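Cytochrome C-type biogenesis protein ccmF (Thermus thermophilus, PDB 6ZMQ) binds heme b and serves as a membrane-bound heme lyase of cytochrome c maturation, probably handling heme on its way to apocytochrome c. Local coordinates at residues A[60-65]-A[124-129]; A[139-144]-A[204-209]; A[531-536]-A[616-621]. One frame throughout, in Å; residues are numbered along the deposited sequence.

Contact 1 of 3, residues A[60-65]-A[124-129]; sequences LVFPAF and YTLLAS. With PTY (phosphatidylethanolamine), chain F.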
loop_
_atom_site.group_PDB
_atom_site.type_symbol
_atom_site.label_atom_id
_atom_site.label_comp_id
_atom_site.label_asym_id
_atom_site.label_seq_id
_atom_site.Cartn_x
_atom_site.Cartn_y
_atom_site.Cartn_z
ATOM N N LEU A 60 8.840 15.432 25.533
ATOM C CA LEU A 60 8.967 13.976 25.564
ATOM C C LEU A 60 8.898 13.290 24.194
ATOM O O LEU A 60 8.884 12.056 24.147
ATOM C CB LEU A 60 7.909 13.366 26.480
ATOM C CG LEU A 60 7.917 13.818 27.936
ATOM C CD1 LEU A 60 6.512 13.791 28.418
ATOM C CD2 LEU A 60 8.785 12.901 28.791
ATOM N N VAL A 61 8.865 14.036 23.087
ATOM C CA VAL A 61 8.817 13.395 21.769
ATOM C C VAL A 61 10.165 12.773 21.413
ATOM O O VAL A 61 10.228 11.673 20.854
ATOM C CB VAL A 61 8.351 14.390 20.688
ATOM C CG1 VAL A 61 6.834 14.519 20.691
ATOM C CG2 VAL A 61 8.983 15.731 20.908
ATOM N N PHE A 62 11.255 13.482 21.705
ATOM C CA PHE A 62 12.599 12.948 21.481
ATOM C C PHE A 62 12.954 11.757 22.388
ATOM O O PHE A 62 13.479 10.761 21.854
ATOM C CB PHE A 62 13.597 14.119 21.560
ATOM C CG PHE A 62 14.888 13.895 20.824
ATOM C CD1 PHE A 62 14.909 13.764 19.439
ATOM C CD2 PHE A 62 16.094 13.861 21.524
ATOM C CE1 PHE A 62 16.106 13.578 18.767
ATOM C CE2 PHE A 62 17.294 13.669 20.866
ATOM C CZ PHE A 62 17.301 13.529 19.481
ATOM N N PRO A 63 12.686 11.750 23.721
ATOM C CA PRO A 63 12.990 10.522 24.491
ATOM C C PRO A 63 12.138 9.297 24.165
ATOM O O PRO A 63 12.649 8.170 24.270
ATOM C CB PRO A 63 12.772 10.971 25.941
ATOM C CG PRO A 63 13.109 12.376 25.941
ATOM C CD PRO A 63 12.455 12.854 24.687
ATOM N N ALA A 64 10.869 9.479 23.775
ATOM C CA ALA A 64 10.001 8.354 23.416
ATOM C C ALA A 64 10.500 7.646 22.164
ATOM O O ALA A 64 10.569 6.404 22.126
ATOM C CB ALA A 64 8.570 8.844 23.190
ATOM N N PHE A 65 10.906 8.432 21.161
ATOM C CA PHE A 65 11.507 7.869 19.957
ATOM C C PHE A 65 12.866 7.251 20.257
ATOM O O PHE A 65 13.249 6.257 19.632
ATOM C CB PHE A 65 11.608 8.945 18.860
ATOM C CG PHE A 65 12.638 8.650 17.785
ATOM C CD1 PHE A 65 12.364 7.695 16.811
ATOM C CD2 PHE A 65 13.885 9.281 17.772
ATOM C CE1 PHE A 65 13.298 7.390 15.829
ATOM C CE2 PHE A 65 14.812 8.983 16.793
ATOM C CZ PHE A 65 14.516 8.037 15.823
ATOM N N TYR A 124 7.662 9.624 13.074
ATOM C CA TYR A 124 6.762 10.569 12.419
ATOM C C TYR A 124 6.200 11.584 13.413
ATOM O O TYR A 124 6.002 12.760 13.069
ATOM C CB TYR A 124 5.643 9.801 11.718
ATOM C CG TYR A 124 5.947 9.487 10.263
ATOM C CD1 TYR A 124 7.103 8.783 9.913
ATOM C CD2 TYR A 124 5.073 9.866 9.243
ATOM C CE1 TYR A 124 7.382 8.469 8.590
ATOM C CE2 TYR A 124 5.360 9.565 7.908
ATOM C CZ TYR A 124 6.507 8.859 7.598
ATOM O OH TYR A 124 6.805 8.550 6.290
ATOM N N THR A 125 5.993 11.159 14.667
ATOM C CA THR A 125 5.563 12.089 15.708
ATOM C C THR A 125 6.688 13.061 16.063
ATOM O O THR A 125 6.437 14.237 16.353
ATOM C CB THR A 125 5.100 11.308 16.940
ATOM O OG1 THR A 125 4.145 10.320 16.544
ATOM C CG2 THR A 125 4.427 12.222 17.968
ATOM N N LEU A 126 7.942 12.593 15.995
ATOM C CA LEU A 126 9.097 13.473 16.185
ATOM C C LEU A 126 9.223 14.504 15.063
ATOM O O LEU A 126 9.498 15.683 15.323
ATOM C CB LEU A 126 10.384 12.647 16.275
ATOM C CG LEU A 126 11.675 13.444 16.539
ATOM C CD1 LEU A 126 11.559 14.306 17.797
ATOM C CD2 LEU A 126 12.940 12.577 16.566
ATOM N N LEU A 127 9.043 14.074 13.809
ATOM C CA LEU A 127 9.131 14.972 12.659
ATOM C C LEU A 127 7.946 15.921 12.553
ATOM O O LEU A 127 8.063 16.962 11.895
ATOM C CB LEU A 127 9.242 14.164 11.362
ATOM C CG LEU A 127 10.504 13.310 11.203
ATOM C CD1 LEU A 127 10.480 12.467 9.925
ATOM C CD2 LEU A 127 11.763 14.169 11.286
ATOM N N ALA A 128 6.820 15.595 13.189
ATOM C CA ALA A 128 5.712 16.529 13.294
ATOM C C ALA A 128 5.746 17.341 14.578
ATOM O O ALA A 128 4.945 18.271 14.724
ATOM C CB ALA A 128 4.368 15.787 13.208
ATOM N N SER A 129 6.639 17.005 15.509
ATOM C CA SER A 129 6.685 17.694 16.792
ATOM C C SER A 129 7.280 19.091 16.701
ATOM O O SER A 129 6.957 19.937 17.541
ATOM C CB SER A 129 7.480 16.883 17.794
ATOM O OG SER A 129 8.792 17.404 17.903
HETATM C C1 PTY F . 7.028 15.544 5.906
HETATM C C2 PTY F . 2.782 21.561 4.448
HETATM C C3 PTY F . 4.117 21.543 5.192
HETATM O O4 PTY F . 7.483 14.324 6.416
HETATM C C5 PTY F . 7.696 17.961 5.563
HETATM C C6 PTY F . 8.141 16.576 6.053
HETATM O O7 PTY F . 9.212 16.134 5.263
HETATM C C8 PTY F . 10.496 16.153 5.830
HETATM O O10 PTY F . 10.877 17.103 6.429
HETATM C C11 PTY F . 11.415 14.938 5.659
HETATM C C12 PTY F . 12.636 15.065 6.572
HETATM C C13 PTY F . 13.564 13.851 6.459
HETATM C C14 PTY F . 14.117 13.723 5.038
HETATM C C15 PTY F . 15.326 12.787 5.017
HETATM C C16 PTY F . 15.450 12.193 3.613
HETATM C C17 PTY F . 16.144 10.828 3.653
HETATM C C18 PTY F . 15.206 9.643 3.367
HETATM C C19 PTY F . 14.094 9.947 2.357
HETATM C C20 PTY F . 13.870 8.763 1.411
HETATM C C21 PTY F . 13.246 7.568 2.140
HETATM C C22 PTY F . 13.045 6.421 1.143
HETATM C C23 PTY F . 11.915 5.477 1.567
HETATM C C24 PTY F . 12.509 4.151 2.059
HETATM C C25 PTY F . 11.777 2.966 1.421
HETATM C C26 PTY F . 12.519 1.659 1.705
HETATM C C27 PTY F . 12.207 0.640 0.611
HETATM C C28 PTY F . 13.394 -0.312 0.479
HETATM C C29 PTY F . 13.553 -0.763 -0.970
HETATM C C30 PTY F . 7.011 13.181 5.759
HETATM C C31 PTY F . 7.630 11.812 6.054
HETATM O O30 PTY F . 6.118 13.265 4.982
HETATM C C32 PTY F . 9.146 11.767 5.857
HETATM C C33 PTY F . 9.607 10.312 5.976
HETATM C C34 PTY F . 10.573 9.964 4.844
HETATM C C35 PTY F . 10.418 8.482 4.508
HETATM C C36 PTY F . 10.904 7.644 5.694
HETATM C C37 PTY F . 11.489 6.313 5.207
HETATM C C38 PTY F . 11.993 5.467 6.381
HETATM C C39 PTY F . 12.500 4.100 5.919
HETATM C C40 PTY F . 13.713 3.689 6.752
HETATM C C41 PTY F . 14.340 2.411 6.196
HETATM C C42 PTY F . 15.386 2.787 5.151
HETATM C C43 PTY F . 16.759 2.329 5.638
HETATM C C44 PTY F . 17.645 2.113 4.415
HETATM P P1 PTY F . 6.071 19.983 6.007
HETATM O O11 PTY F . 4.703 20.270 5.128
HETATM O O12 PTY F . 5.850 20.503 7.408
HETATM O O13 PTY F . 7.211 20.770 5.405
HETATM O O14 PTY F . 6.433 18.362 6.036
HETATM N N1 PTY F . 2.354 22.937 4.270
#
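Val-61 and Leu-126 mark where the backbones come nearest, their CA atoms 5.6 Å apart, in a nearly antiparallel pair of helix ends. The axes of 61-65 and 124-129 approach to 9.2 Å and differ by 163° in direction, so the first turn of helix 61-81 lies against the last turns of helix 110-129. Leu-126 makes the largest single contribution, followed by Val-61. Its CG is anti to the backbone N (chi1 -177°), and both methyls beyond it reach phenylalanine rings. Leu-126 CD2 lies 3.7 Å from Phe-62 CD1, near that ring's plane, and Leu-126 CD1 also lies at that ring's edge. Leu-126 CD2 also comes to 3.6 Å from Phe-65 CD2, the phenylalanine side chain crossing the leucine at about a right angle. One turn on, Ser-129 sets CB and OG against Val-61, with OG 3.4 Å from CG2. Ser-129 OG donates to Leu-126 O at 3.2 Å. Tyr-124 turns elsewhere, its OH 3.3 Å from acyl carbon C33 of a phosphatidylethanolamine. An alanine here would probably leave C31 and C33 of the lipid without their aromatic neighbour and open a gap beside Leu-195 and Val-198 of helix 185-213. The hydroxyls of Ser-129 and Thr-125 bond to carbonyls of their own helix, the latter to Gln-121 O, leaving van der Waals contact between largely apolar groups to join the two segments, consistent with a membrane setting.

Contact 2 of 3, residues A[139-144]-A[204-209]; sequences SLVLAV and YAYAVA. With PTY (phosphatidylethanolamine), chain E.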
loop_
_atom_site.group_PDB
_atom_site.type_symbol
_atom_site.label_atom_id
_atom_site.label_comp_id
_atom_site.label_asym_id
_atom_site.label_seq_id
_atom_site.Cartn_x
_atom_site.Cartn_y
_atom_site.Cartn_z
ATOM N N SER A 139 -1.400 20.816 21.493
ATOM C CA SER A 139 -1.626 19.909 22.615
ATOM C C SER A 139 -2.521 18.743 22.215
ATOM O O SER A 139 -2.284 17.599 22.630
ATOM C CB SER A 139 -2.255 20.668 23.780
ATOM O OG SER A 139 -3.658 20.779 23.611
ATOM N N LEU A 140 -3.521 18.997 21.362
ATOM C CA LEU A 140 -4.378 17.868 21.008
ATOM C C LEU A 140 -3.779 16.926 19.960
ATOM O O LEU A 140 -4.061 15.715 20.032
ATOM C CB LEU A 140 -5.760 18.346 20.574
ATOM C CG LEU A 140 -6.818 18.137 21.677
ATOM C CD1 LEU A 140 -8.190 18.195 21.114
ATOM C CD2 LEU A 140 -6.658 16.820 22.465
ATOM N N VAL A 141 -2.954 17.415 19.006
ATOM C CA VAL A 141 -2.279 16.480 18.093
ATOM C C VAL A 141 -1.279 15.629 18.863
ATOM O O VAL A 141 -1.159 14.422 18.600
ATOM C CB VAL A 141 -1.602 17.167 16.874
ATOM C CG1 VAL A 141 -2.601 17.753 15.926
ATOM C CG2 VAL A 141 -0.487 18.164 17.213
ATOM N N LEU A 142 -0.624 16.212 19.889
ATOM C CA LEU A 142 0.264 15.407 20.719
ATOM C C LEU A 142 -0.507 14.392 21.549
ATOM O O LEU A 142 -0.041 13.258 21.692
ATOM C CB LEU A 142 1.146 16.300 21.595
ATOM C CG LEU A 142 2.183 17.165 20.861
ATOM C CD1 LEU A 142 3.251 17.640 21.801
ATOM C CD2 LEU A 142 2.831 16.383 19.721
ATOM N N ALA A 143 -1.710 14.760 22.030
ATOM C CA ALA A 143 -2.538 13.832 22.808
ATOM C C ALA A 143 -2.925 12.583 22.011
ATOM O O ALA A 143 -2.716 11.453 22.475
ATOM C CB ALA A 143 -3.786 14.544 23.309
ATOM N N VAL A 144 -3.401 12.765 20.772
ATOM C CA VAL A 144 -3.833 11.591 20.002
ATOM C C VAL A 144 -2.625 10.795 19.464
ATOM O O VAL A 144 -2.652 9.551 19.441
ATOM C CB VAL A 144 -4.827 12.010 18.897
ATOM C CG1 VAL A 144 -4.275 13.118 18.108
ATOM C CG2 VAL A 144 -5.245 10.843 17.982
ATOM N N TYR A 204 -4.786 12.816 10.419
ATOM C CA TYR A 204 -5.899 12.368 11.265
ATOM C C TYR A 204 -5.866 13.043 12.621
ATOM O O TYR A 204 -6.899 13.535 13.096
ATOM C CB TYR A 204 -5.853 10.845 11.466
ATOM C CG TYR A 204 -6.751 10.329 12.595
ATOM C CD1 TYR A 204 -8.118 10.168 12.388
ATOM C CD2 TYR A 204 -6.229 9.981 13.855
ATOM C CE1 TYR A 204 -8.945 9.697 13.392
ATOM C CE2 TYR A 204 -7.058 9.519 14.871
ATOM C CZ TYR A 204 -8.414 9.381 14.627
ATOM O OH TYR A 204 -9.255 8.909 15.611
ATOM N N ALA A 205 -4.662 13.115 13.209
ATOM C CA ALA A 205 -4.403 13.834 14.449
ATOM C C ALA A 205 -4.852 15.278 14.355
ATOM O O ALA A 205 -5.696 15.713 15.156
ATOM C CB ALA A 205 -2.908 13.763 14.759
ATOM N N TYR A 206 -4.430 15.958 13.275
ATOM C CA TYR A 206 -4.814 17.342 13.007
ATOM C C TYR A 206 -6.321 17.474 12.862
ATOM O O TYR A 206 -6.922 18.381 13.459
ATOM C CB TYR A 206 -4.108 17.843 11.748
ATOM C CG TYR A 206 -2.770 18.536 11.962
ATOM C CD1 TYR A 206 -1.602 17.803 12.130
ATOM C CD2 TYR A 206 -2.673 19.920 11.940
ATOM C CE1 TYR A 206 -0.376 18.422 12.296
ATOM C CE2 TYR A 206 -1.450 20.548 12.101
ATOM C CZ TYR A 206 -0.309 19.798 12.284
ATOM O OH TYR A 206 0.905 20.422 12.451
ATOM N N ALA A 207 -6.951 16.470 12.221
ATOM C CA ALA A 207 -8.395 16.487 12.020
ATOM C C ALA A 207 -9.138 16.339 13.332
ATOM O O ALA A 207 -10.057 17.119 13.614
ATOM C CB ALA A 207 -8.802 15.380 11.075
ATOM N N VAL A 208 -8.670 15.430 14.201
ATOM C CA VAL A 208 -9.319 15.257 15.500
ATOM C C VAL A 208 -8.947 16.419 16.402
ATOM O O VAL A 208 -9.720 16.796 17.297
ATOM C CB VAL A 208 -8.960 13.852 16.030
ATOM C CG1 VAL A 208 -9.487 13.589 17.436
ATOM C CG2 VAL A 208 -9.539 12.804 15.098
ATOM N N ALA A 209 -7.851 17.098 16.077
ATOM C CA ALA A 209 -7.573 18.379 16.685
ATOM C C ALA A 209 -8.531 19.445 16.175
ATOM O O ALA A 209 -9.150 20.146 16.986
ATOM C CB ALA A 209 -6.131 18.738 16.392
HETATM C C1 PTY E . -7.561 -9.984 27.018
HETATM C C2 PTY E . -10.261 -16.611 27.163
HETATM C C3 PTY E . -10.222 -15.609 26.010
HETATM O O4 PTY E . -6.186 -9.983 26.766
HETATM C C5 PTY E . -8.529 -11.054 24.938
HETATM C C6 PTY E . -8.396 -9.753 25.753
HETATM O O7 PTY E . -7.883 -8.687 24.972
HETATM C C8 PTY E . -8.509 -7.427 25.149
HETATM O O10 PTY E . -9.343 -7.302 25.981
HETATM C C11 PTY E . -8.143 -6.205 24.283
HETATM C C12 PTY E . -8.808 -4.900 24.772
HETATM C C13 PTY E . -8.951 -3.836 23.662
HETATM C C14 PTY E . -8.582 -2.412 24.110
HETATM C C15 PTY E . -7.989 -1.580 22.961
HETATM C C16 PTY E . -8.275 -0.073 23.087
HETATM C C17 PTY E . -6.963 0.728 23.141
HETATM C C18 PTY E . -7.095 2.151 22.578
HETATM C C19 PTY E . -5.823 2.960 22.865
HETATM C C20 PTY E . -6.062 4.458 22.632
HETATM C C21 PTY E . -5.063 5.305 23.428
HETATM C C22 PTY E . -5.746 6.540 24.031
HETATM C C23 PTY E . -5.842 7.670 23.000
HETATM C C24 PTY E . -6.392 8.945 23.651
HETATM C C25 PTY E . -6.297 10.151 22.710
HETATM C C26 PTY E . -7.694 10.701 22.418
HETATM C C27 PTY E . -7.666 12.226 22.320
HETATM C C28 PTY E . -8.906 12.681 21.555
HETATM C C29 PTY E . -9.263 14.122 21.901
HETATM C C30 PTY E . -5.439 -9.611 27.892
HETATM C C31 PTY E . -5.278 -8.129 28.234
HETATM O O30 PTY E . -4.950 -10.438 28.589
HETATM C C32 PTY E . -4.790 -7.375 26.995
HETATM C C33 PTY E . -4.858 -5.859 27.199
HETATM C C34 PTY E . -4.141 -5.157 26.043
HETATM C C35 PTY E . -4.265 -3.638 26.191
HETATM C C36 PTY E . -3.081 -2.926 25.533
HETATM C C37 PTY E . -2.828 -1.596 26.241
HETATM C C38 PTY E . -2.997 -0.442 25.251
HETATM C C39 PTY E . -2.953 0.909 25.968
HETATM C C40 PTY E . -4.365 1.489 26.049
HETATM C C41 PTY E . -4.334 2.965 26.450
HETATM C C42 PTY E . -4.447 3.093 27.969
HETATM C C43 PTY E . -4.975 4.481 28.323
HETATM C C44 PTY E . -3.814 5.324 28.839
HETATM P P1 PTY E . -9.424 -13.138 26.359
HETATM O O11 PTY E . -9.125 -14.750 26.162
HETATM O O12 PTY E . -10.773 -12.807 25.767
HETATM O O13 PTY E . -9.474 -12.858 27.840
HETATM O O14 PTY E . -8.229 -12.210 25.684
HETATM N N1 PTY E . -11.532 -16.494 27.857
#
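Val-141 rests its CG1 methyl against the backbone at Ala-205 and Tyr-206, between the side chains of Ala-205, Tyr-206 and Ala-209. This is the tight part of the contact: the axes of 139-144 and 204-209, 125° apart in direction, approach to 8.3 Å, and the CA atoms of Val-141 and Ala-205 lie 5.0 Å apart. Ala-205 and Ala-209, four residues apart, form a small-xxx-small pair whose short side chains permit that approach. With CG1 beside its own backbone N (chi1 -68°), Val-141 brings this methyl to 3.7 Å from Ala-209 CB. Val-141 CG1 also makes a CH-pi contact over one face of the Tyr-206 ring, offset toward its rim, 4.2 Å from the centroid and 22° off the normal. A turn later Val-144 divides its branches, CG1 lying 3.7 Å from Ala-205 CB and CG2 3.8 Å from Tyr-204 CE2. The looser flank is at Leu-140, which meets Ala-209 CB to CB at 4.2 Å and has lipid beside its CD2, 3.8 Å from C29, the end of a phosphatidylethanolamine chain. The Val-208 side chain stays farther from 139-144 and puts CG2 over a face of the Tyr-204 ring. Around the pair, helix 20-47 touches Leu-140 and Ala-143 on one helix. On the other, Tyr-204 stacks with Phe-299 of helix 288-307 and hydrogen-bonds through OH to Ala-336 O of helix 325-345, tying the contact into the transmembrane bundle.

Contact 3 of 3, residues A[531-536]-A[616-621]; sequences EKTLYR and WASLRL. With LMT (dodecyl-beta-D-maltoside), chain D.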
loop_
_atom_site.group_PDB
_atom_site.type_symbol
_atom_site.label_atom_id
_atom_site.label_comp_id
_atom_site.label_asym_id
_atom_site.label_seq_id
_atom_site.Cartn_x
_atom_site.Cartn_y
_atom_site.Cartn_z
ATOM N N GLU A 531 -2.414 -26.502 -18.806
ATOM C CA GLU A 531 -1.684 -27.406 -17.933
ATOM C C GLU A 531 -1.423 -28.706 -18.677
ATOM O O GLU A 531 -2.364 -29.423 -19.036
ATOM C CB GLU A 531 -2.484 -27.675 -16.660
ATOM C CG GLU A 531 -3.206 -26.444 -16.147
ATOM C CD GLU A 531 -3.615 -26.568 -14.702
ATOM O OE1 GLU A 531 -2.768 -26.974 -13.881
ATOM O OE2 GLU A 531 -4.785 -26.263 -14.389
ATOM N N LYS A 532 -0.148 -29.001 -18.912
ATOM C CA LYS A 532 0.277 -30.155 -19.691
ATOM C C LYS A 532 1.240 -30.973 -18.838
ATOM O O LYS A 532 1.668 -30.537 -17.768
ATOM C CB LYS A 532 0.947 -29.717 -21.001
ATOM C CG LYS A 532 0.605 -28.291 -21.453
ATOM C CD LYS A 532 1.323 -27.866 -22.714
ATOM C CE LYS A 532 2.661 -27.240 -22.378
ATOM N NZ LYS A 532 3.221 -26.449 -23.514
ATOM N N THR A 533 1.598 -32.169 -19.303
ATOM C CA THR A 533 2.606 -32.956 -18.606
ATOM C C THR A 533 3.478 -33.653 -19.638
ATOM O O THR A 533 2.993 -34.501 -20.386
ATOM C CB THR A 533 1.966 -33.997 -17.672
ATOM O OG1 THR A 533 1.030 -33.355 -16.801
ATOM C CG2 THR A 533 3.026 -34.639 -16.805
ATOM N N LEU A 534 4.780 -33.369 -19.619
ATOM C CA LEU A 534 5.622 -33.711 -20.756
ATOM C C LEU A 534 6.782 -34.571 -20.275
ATOM O O LEU A 534 7.355 -34.332 -19.209
ATOM C CB LEU A 534 6.187 -32.460 -21.445
ATOM C CG LEU A 534 5.450 -31.473 -22.353
ATOM C CD1 LEU A 534 4.464 -30.644 -21.585
ATOM C CD2 LEU A 534 6.458 -30.569 -23.057
ATOM N N TYR A 535 7.127 -35.573 -21.083
ATOM C CA TYR A 535 8.244 -36.468 -20.791
ATOM C C TYR A 535 9.417 -36.035 -21.659
ATOM O O TYR A 535 10.487 -35.693 -21.148
ATOM C CB TYR A 535 7.936 -37.971 -21.003
ATOM C CG TYR A 535 6.979 -38.506 -22.104
ATOM C CD1 TYR A 535 5.581 -38.591 -21.954
ATOM C CD2 TYR A 535 7.524 -39.023 -23.278
ATOM C CE1 TYR A 535 4.774 -39.088 -22.964
ATOM C CE2 TYR A 535 6.722 -39.541 -24.281
ATOM C CZ TYR A 535 5.353 -39.571 -24.119
ATOM O OH TYR A 535 4.560 -40.086 -25.117
ATOM N N ARG A 536 9.239 -36.057 -22.976
ATOM C CA ARG A 536 9.904 -35.181 -23.930
ATOM C C ARG A 536 8.870 -34.598 -24.883
ATOM O O ARG A 536 9.128 -34.418 -26.075
ATOM C CB ARG A 536 11.037 -35.892 -24.672
ATOM C CG ARG A 536 12.392 -35.651 -24.014
ATOM C CD ARG A 536 13.179 -36.910 -23.722
ATOM N NE ARG A 536 14.341 -36.587 -22.897
ATOM C CZ ARG A 536 14.302 -36.413 -21.581
ATOM N NH1 ARG A 536 13.157 -36.546 -20.923
ATOM N NH2 ARG A 536 15.410 -36.106 -20.922
ATOM N N TRP A 616 9.203 -37.794 -14.730
ATOM C CA TRP A 616 8.591 -36.979 -15.777
ATOM C C TRP A 616 8.041 -35.752 -15.064
ATOM O O TRP A 616 7.864 -35.796 -13.847
ATOM C CB TRP A 616 7.478 -37.738 -16.528
ATOM C CG TRP A 616 6.093 -37.880 -15.852
ATOM C CD1 TRP A 616 5.803 -38.079 -14.523
ATOM C CD2 TRP A 616 4.831 -37.954 -16.539
ATOM N NE1 TRP A 616 4.441 -38.182 -14.347
ATOM C CE2 TRP A 616 3.824 -38.124 -15.568
ATOM C CE3 TRP A 616 4.457 -37.869 -17.883
ATOM C CZ2 TRP A 616 2.464 -38.211 -15.900
ATOM C CZ3 TRP A 616 3.102 -37.963 -18.212
ATOM C CH2 TRP A 616 2.129 -38.130 -17.224
ATOM N N ALA A 617 7.841 -34.640 -15.761
ATOM C CA ALA A 617 7.264 -33.502 -15.055
ATOM C C ALA A 617 6.114 -32.856 -15.822
ATOM O O ALA A 617 5.963 -33.021 -17.031
ATOM C CB ALA A 617 8.344 -32.468 -14.739
ATOM N N SER A 618 5.326 -32.073 -15.084
ATOM C CA SER A 618 4.217 -31.290 -15.616
ATOM C C SER A 618 4.655 -29.849 -15.842
ATOM O O SER A 618 5.749 -29.445 -15.441
ATOM C CB SER A 618 3.006 -31.326 -14.678
ATOM O OG SER A 618 2.126 -30.243 -14.934
ATOM N N LEU A 619 3.811 -29.095 -16.551
ATOM C CA LEU A 619 4.029 -27.686 -16.839
ATOM C C LEU A 619 2.693 -26.951 -16.873
ATOM O O LEU A 619 1.658 -27.540 -17.198
ATOM C CB LEU A 619 4.731 -27.493 -18.184
ATOM C CG LEU A 619 6.252 -27.564 -18.267
ATOM C CD1 LEU A 619 6.662 -28.971 -18.639
ATOM C CD2 LEU A 619 6.770 -26.580 -19.285
ATOM N N ARG A 620 2.715 -25.662 -16.537
ATOM C CA ARG A 620 1.598 -24.759 -16.803
ATOM C C ARG A 620 2.131 -23.512 -17.504
ATOM O O ARG A 620 3.185 -22.984 -17.142
ATOM C CB ARG A 620 0.831 -24.389 -15.511
ATOM C CG ARG A 620 -0.281 -23.341 -15.694
ATOM C CD ARG A 620 -1.452 -23.519 -14.737
ATOM N NE ARG A 620 -1.450 -22.571 -13.623
ATOM C CZ ARG A 620 -2.299 -22.627 -12.598
ATOM N NH1 ARG A 620 -3.219 -23.581 -12.548
ATOM N NH2 ARG A 620 -2.232 -21.731 -11.621
ATOM N N LEU A 621 1.424 -23.055 -18.536
ATOM C CA LEU A 621 1.848 -21.856 -19.262
ATOM C C LEU A 621 0.618 -20.961 -19.394
ATOM O O LEU A 621 -0.416 -21.392 -19.930
ATOM C CB LEU A 621 2.483 -22.214 -20.607
ATOM C CG LEU A 621 3.056 -21.221 -21.638
ATOM C CD1 LEU A 621 2.035 -20.780 -22.632
ATOM C CD2 LEU A 621 3.708 -20.007 -21.010
HETATM C C1B LMT D . -7.798 -16.464 -11.445
HETATM C C2B LMT D . -9.147 -17.154 -11.826
HETATM C C3B LMT D . -9.002 -18.622 -12.350
HETATM C C4B LMT D . -7.541 -19.106 -12.553
HETATM C C5B LMT D . -6.793 -18.735 -11.261
HETATM C C6B LMT D . -5.391 -19.330 -11.285
HETATM O O1B LMT D . -8.029 -15.441 -10.502
HETATM O O2B LMT D . -9.944 -17.120 -10.712
HETATM O O3B LMT D . -9.766 -18.817 -13.466
HETATM O "O4'" LMT D . -7.497 -20.469 -12.744
HETATM O O5B LMT D . -6.758 -17.325 -10.979
HETATM O O6B LMT D . -5.466 -20.696 -11.355
HETATM C "C1'" LMT D . -8.447 -11.188 -10.469
HETATM C "C2'" LMT D . -9.717 -12.032 -10.810
HETATM C "C3'" LMT D . -9.507 -13.528 -10.407
HETATM C "C4'" LMT D . -8.185 -14.105 -10.961
HETATM C "C5'" LMT D . -7.118 -13.180 -10.320
HETATM C "C6'" LMT D . -5.688 -13.628 -10.444
HETATM O "O1'" LMT D . -8.456 -10.008 -11.178
HETATM O "O2'" LMT D . -10.788 -11.554 -10.103
HETATM O "O3'" LMT D . -10.565 -14.286 -10.808
HETATM O "O5'" LMT D . -7.247 -11.875 -10.865
HETATM O "O6'" LMT D . -5.365 -13.458 -11.762
HETATM C C1 LMT D . -8.936 -8.855 -10.501
HETATM C C2 LMT D . -8.135 -7.701 -11.043
HETATM C C3 LMT D . -8.849 -6.395 -11.241
HETATM C C4 LMT D . -8.817 -5.601 -9.955
HETATM C C5 LMT D . -9.498 -4.280 -10.166
HETATM C C6 LMT D . -8.883 -3.142 -9.404
HETATM C C7 LMT D . -7.400 -3.069 -9.640
HETATM C C8 LMT D . -6.986 -1.643 -9.741
HETATM C C9 LMT D . -5.807 -1.319 -8.883
HETATM C C10 LMT D . -5.517 0.146 -9.024
HETATM C C11 LMT D . -4.279 0.493 -8.269
HETATM C C12 LMT D . -3.518 1.579 -8.946
#
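Thr-533 sets its CG2 methyl over one face of the Trp-616 indole, a CH-pi contact 3.4 Å from the centroid of the six-membered ring and only 4° off its normal. Tyr-535 meets the same indole edge to edge: its CD1 is 4.3 Å from Trp-616 CE3, and each of these atoms lies near the plane of the other ring. At the other end of the pairing, the carboxylate of Glu-531 stands at the edge of the Arg-620 guanidinium, the two planes 73° apart. The salt bridge is long, Glu-531 OE2 to Arg-620 NH1 3.6 Å, and Arg-620 NH2 comes to 3.4 Å from O6B of a dodecyl maltoside. Arg-620 has further long, weak ion pairs with Glu-529, Asp-608 and Asp-610, so several acids would probably share its charge. Strand 528-534 is an outer strand of a four-stranded antiparallel sheet, and 617-625 is its inner neighbour. Lys-532 with Leu-619 and Leu-534 with Ala-617 are the hydrogen-bonded pairs, although Ala-617 N to Leu-534 O is weak at 3.5 Å. Lys-532 O is gripped twice, by Leu-619 N and by Ser-618 OG at 2.9 Å; the hydroxyl reaches it because OG is anti to its backbone N (chi1 160°). On the sheet face opposite Thr-533 and Ser-618, Leu-534 CD1 meets Leu-619 CD1 at 4.0 Å, with Phe-549 against Leu-534 and Val-542 against Lys-532.

Overall arrangement
Contacts 1 and 2 belong to one helical region, their centres 14 Å apart, and are linked by helices 110-129 and 135-157, which follow each other in the chain. Helix 185-213, a partner in contact 2, also packs on Tyr-124 of contact 1. Contact 2 is wholly buried, with alanines allowing a close, strongly inclined crossing; contact 1 is only partly buried and nearly antiparallel, resting chiefly on Val-61 and Leu-126, with phenylalanine rings at its margin. Both are apolar and have lipid beside them. Contact 3 lies 57 and 60 Å from their centres, on the opposite side of the chain's centre. There a partly exposed sheet edge is joined by backbone hydrogen bonds, with one long salt bridge beside them.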